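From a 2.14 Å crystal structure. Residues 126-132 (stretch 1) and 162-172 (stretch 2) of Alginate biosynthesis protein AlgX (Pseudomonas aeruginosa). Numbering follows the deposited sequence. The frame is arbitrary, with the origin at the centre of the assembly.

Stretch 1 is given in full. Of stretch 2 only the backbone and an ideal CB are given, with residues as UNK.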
# COMPACT_ATOMS: atom_id res chain seq x y z
N ILE A 126 -13.40 9.39 -0.88
CA ILE A 126 -12.75 8.40 -0.04
C ILE A 126 -13.00 8.69 1.44
O ILE A 126 -12.79 9.80 1.90
CB ILE A 126 -11.23 8.37 -0.32
CG1 ILE A 126 -10.97 7.93 -1.77
CG2 ILE A 126 -10.51 7.46 0.71
CD1 ILE A 126 -9.48 7.90 -2.17
N TRP A 127 -13.46 7.68 2.17
CA TRP A 127 -13.67 7.82 3.60
C TRP A 127 -12.32 7.87 4.27
O TRP A 127 -11.51 6.96 4.10
CB TRP A 127 -14.48 6.63 4.13
CG TRP A 127 -15.90 6.61 3.62
CD1 TRP A 127 -16.38 5.94 2.52
CD2 TRP A 127 -17.03 7.31 4.18
NE1 TRP A 127 -17.72 6.18 2.37
CE2 TRP A 127 -18.15 7.01 3.37
CE3 TRP A 127 -17.19 8.15 5.28
CZ2 TRP A 127 -19.42 7.53 3.63
CZ3 TRP A 127 -18.46 8.67 5.54
CH2 TRP A 127 -19.56 8.35 4.72
N THR A 128 -12.07 8.92 5.04
CA THR A 128 -10.72 9.14 5.56
C THR A 128 -10.67 9.55 7.02
O THR A 128 -10.92 10.70 7.35
CB THR A 128 -10.01 10.21 4.74
OG1 THR A 128 -10.27 9.99 3.35
CG2 THR A 128 -8.52 10.16 5.03
N PRO A 129 -10.31 8.60 7.90
CA PRO A 129 -10.23 8.95 9.33
C PRO A 129 -9.27 10.11 9.57
O PRO A 129 -8.22 10.24 8.91
CB PRO A 129 -9.70 7.66 9.96
CG PRO A 129 -10.18 6.58 9.05
CD PRO A 129 -10.11 7.16 7.67
N ASP A 130 -9.66 10.96 10.51
CA ASP A 130 -8.86 12.12 10.88
C ASP A 130 -8.11 11.83 12.17
O ASP A 130 -8.73 11.72 13.23
CB ASP A 130 -9.80 13.31 11.07
CG ASP A 130 -9.07 14.59 11.45
OD1 ASP A 130 -7.85 14.55 11.68
OD2 ASP A 130 -9.74 15.64 11.51
N PHE A 131 -6.79 11.72 12.09
CA PHE A 131 -5.97 11.37 13.24
C PHE A 131 -5.47 12.59 14.00
O PHE A 131 -4.76 12.45 15.00
CB PHE A 131 -4.76 10.48 12.82
CG PHE A 131 -5.17 9.18 12.19
CD1 PHE A 131 -5.89 8.24 12.91
CD2 PHE A 131 -4.86 8.90 10.86
CE1 PHE A 131 -6.29 7.03 12.33
CE2 PHE A 131 -5.26 7.71 10.27
CZ PHE A 131 -5.97 6.76 11.02
N SER A 132 -5.85 13.79 13.56
CA SER A 132 -5.36 14.99 14.22
C SER A 132 -5.61 15.09 15.74
O SER A 132 -4.80 15.68 16.45
CB SER A 132 -5.80 16.27 13.48
OG SER A 132 -7.21 16.37 13.42
N UNK A 162 -10.21 5.49 16.20
CA UNK A 162 -10.69 6.49 15.25
C UNK A 162 -11.16 5.88 13.92
O UNK A 162 -12.27 6.22 13.42
CB UNK A 162 -9.58 7.51 14.98
N UNK A 163 -10.36 4.97 13.37
CA UNK A 163 -10.77 4.34 12.10
C UNK A 163 -12.13 3.64 12.24
O UNK A 163 -13.00 3.76 11.37
CB UNK A 163 -9.71 3.33 11.64
N UNK A 164 -12.30 2.93 13.36
CA UNK A 164 -13.54 2.24 13.67
C UNK A 164 -14.71 3.22 13.65
O UNK A 164 -15.79 2.91 13.10
CB UNK A 164 -13.44 1.55 15.03
N UNK A 165 -14.50 4.40 14.24
CA UNK A 165 -15.57 5.40 14.15
C UNK A 165 -15.91 5.74 12.70
O UNK A 165 -17.08 5.82 12.35
CB UNK A 165 -15.17 6.67 14.90
N UNK A 166 -14.90 5.91 11.85
CA UNK A 166 -15.22 6.10 10.41
C UNK A 166 -15.97 4.91 9.78
O UNK A 166 -16.93 5.10 9.03
CB UNK A 166 -13.93 6.34 9.63
N UNK A 167 -15.54 3.68 10.08
CA UNK A 167 -16.17 2.49 9.52
C UNK A 167 -17.66 2.47 9.81
O UNK A 167 -18.47 2.11 8.95
CB UNK A 167 -15.51 1.23 10.07
N UNK A 168 -18.02 2.85 11.03
CA UNK A 168 -19.43 2.88 11.40
C UNK A 168 -20.28 3.83 10.55
O UNK A 168 -21.49 3.65 10.46
CB UNK A 168 -19.55 3.28 12.87
N UNK A 169 -19.65 4.82 9.91
CA UNK A 169 -20.38 5.77 9.05
C UNK A 169 -20.58 5.26 7.63
O UNK A 169 -21.36 5.81 6.85
CB UNK A 169 -19.64 7.11 9.00
N UNK A 170 -19.84 4.22 7.27
CA UNK A 170 -19.81 3.76 5.88
C UNK A 170 -21.12 3.09 5.48
O UNK A 170 -21.60 2.20 6.17
CB UNK A 170 -18.65 2.79 5.67
N UNK A 171 -21.71 3.53 4.35
CA UNK A 171 -22.99 2.96 3.90
C UNK A 171 -22.93 1.43 3.80
O UNK A 171 -21.99 0.89 3.21
CB UNK A 171 -23.38 3.55 2.54
N UNK A 172 -23.90 0.75 4.40
CA UNK A 172 -23.87 -0.70 4.45
C UNK A 172 -23.28 -1.33 5.70
O UNK A 172 -23.47 -2.53 5.93
CB UNK A 172 -23.09 -1.21 3.24

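Stretch 2 enters as a helix that began earlier in the chain and later gives way to a loop. Stretch 1 lies along it as an extended segment. No hydrogen bond joins the two, so the fit is mainly one of shape and apolar contact.

Position 162 points toward stretch 1. Its ideal CB lies 4.3 Å from Phe-131 CE1 and 5.0 Å from Pro-129 CB, with Asp-130 O at 4.6 Å. A medium or large aliphatic side chain would suit this space. The residue is Ile-162, with chi1 m and chi2 t. Its CG2 packs against Pro-129 CB at 4.1 Å and sits 3.5 Å from Asp-130 O. Its CD1 reaches Phe-131 CD1 at 4.3 Å.

Position 163 points sideways, yet its ideal CB is 4.2 Å from Pro-129 CG and 5.1 Å from Phe-131 CE1. A compact apolar group could touch both rings; valine, isoleucine or leucine are plausible. The residue is Val-163, chi1 t. Its CG2 meets Phe-131 CZ at 3.7 Å, at the edge of the ring, and Pro-129 CG at 3.9 Å. The backbones also come close here, with CA of Val-163 5.4 Å from CA of Pro-129.

Position 164 points away, and stretch 1 sets no demand on it. The residue is Ala-164.

Position 165 is out of reach of stretch 1, so many helix formers would do. Glu-165 forms a salt bridge with the side chain at position 168.

Position 166 points toward stretch 1, with its ideal CB only 3.8 Å from Pro-129 CG. The closeness favours a small or beta-branched side chain: alanine, serine, threonine or valine. The residue is Thr-166, chi1 m. Its OG1 lies 3.5 Å from Pro-129 CA, and its CG2 lies 4.0 Å from Trp-127 CB. It thus touches stretch 1 with both branches, without a hydrogen bond to it.

Position 167 points away, and the choice is open from this side. Leu-167 makes no contact with stretch 1.

Position 168 is also out of reach. A polar or charged residue would be acceptable, and Lys-168 supplies the other half of the salt bridge, its NZ 3.2 Å from Glu-165 OE2.

Position 169 points toward the indole, its ideal CB 4.0 Å from Trp-127 CZ3. Any side chain with a flexible aliphatic part could lie alongside. In Gln-169, OE1 comes to 3.7 Å from Trp-127 CZ3.

Position 170 points sideways, its ideal CB 4.8 Å from Trp-127 NE1. A branched aliphatic residue could lay a methyl over the ring. Val-170, chi1 t, does so: CG2 is 4.2 Å from the centroid of the Trp-127 five-membered ring, nearly on its normal, in a CH-pi contact.

Position 171 points sideways, with nothing of stretch 1 within 5.5 Å of its ideal CB. Contact with the nearby six-membered part of the Trp-127 indole needs atoms beyond CB. Phi -53° and psi 129° suit proline, though other residues would fit too. The ring of Pro-171 brings CD to 3.4 Å from Trp-127 CZ2.

Position 172 has phi 95°, psi -15°. A CB would jam against the preceding carbonyl O, so glycine is called for. Gly-172 fills it.

Stretch 2, residues 162-172: IVAETLKQVPG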
# COMPACT_ATOMS: atom_id res chain seq x y z
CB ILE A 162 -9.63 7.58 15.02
CG1 ILE A 162 -9.40 8.36 16.32
CG2 ILE A 162 -10.05 8.54 13.90
CD1 ILE A 162 -8.30 9.41 16.21
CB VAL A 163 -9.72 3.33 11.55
CG1 VAL A 163 -10.23 2.72 10.24
CG2 VAL A 163 -8.38 4.02 11.33
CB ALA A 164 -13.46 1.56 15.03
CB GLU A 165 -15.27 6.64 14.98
CG GLU A 165 -15.31 6.33 16.47
CD GLU A 165 -16.62 5.67 16.87
OE1 GLU A 165 -17.67 6.33 16.70
OE2 GLU A 165 -16.61 4.50 17.34
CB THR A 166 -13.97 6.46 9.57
OG1 THR A 166 -13.52 7.76 9.93
CG2 THR A 166 -14.27 6.45 8.08
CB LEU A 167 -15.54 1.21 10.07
CG LEU A 167 -14.08 0.97 9.74
CD1 LEU A 167 -13.63 -0.36 10.35
CD2 LEU A 167 -13.88 0.97 8.22
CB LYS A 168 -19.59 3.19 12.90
CG LYS A 168 -19.13 2.03 13.79
CD LYS A 168 -19.10 2.43 15.26
CE LYS A 168 -18.64 1.29 16.15
NZ LYS A 168 -18.36 1.79 17.54
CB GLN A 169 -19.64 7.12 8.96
CG GLN A 169 -19.47 7.89 10.27
CD GLN A 169 -18.40 8.97 10.18
OE1 GLN A 169 -17.81 9.20 9.11
NE2 GLN A 169 -18.12 9.62 11.30
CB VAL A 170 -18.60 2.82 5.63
CG1 VAL A 170 -18.56 2.36 4.19
CG2 VAL A 170 -17.31 3.53 5.97
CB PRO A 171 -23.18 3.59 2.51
CG PRO A 171 -22.43 4.88 2.58
CD PRO A 171 -21.23 4.60 3.45
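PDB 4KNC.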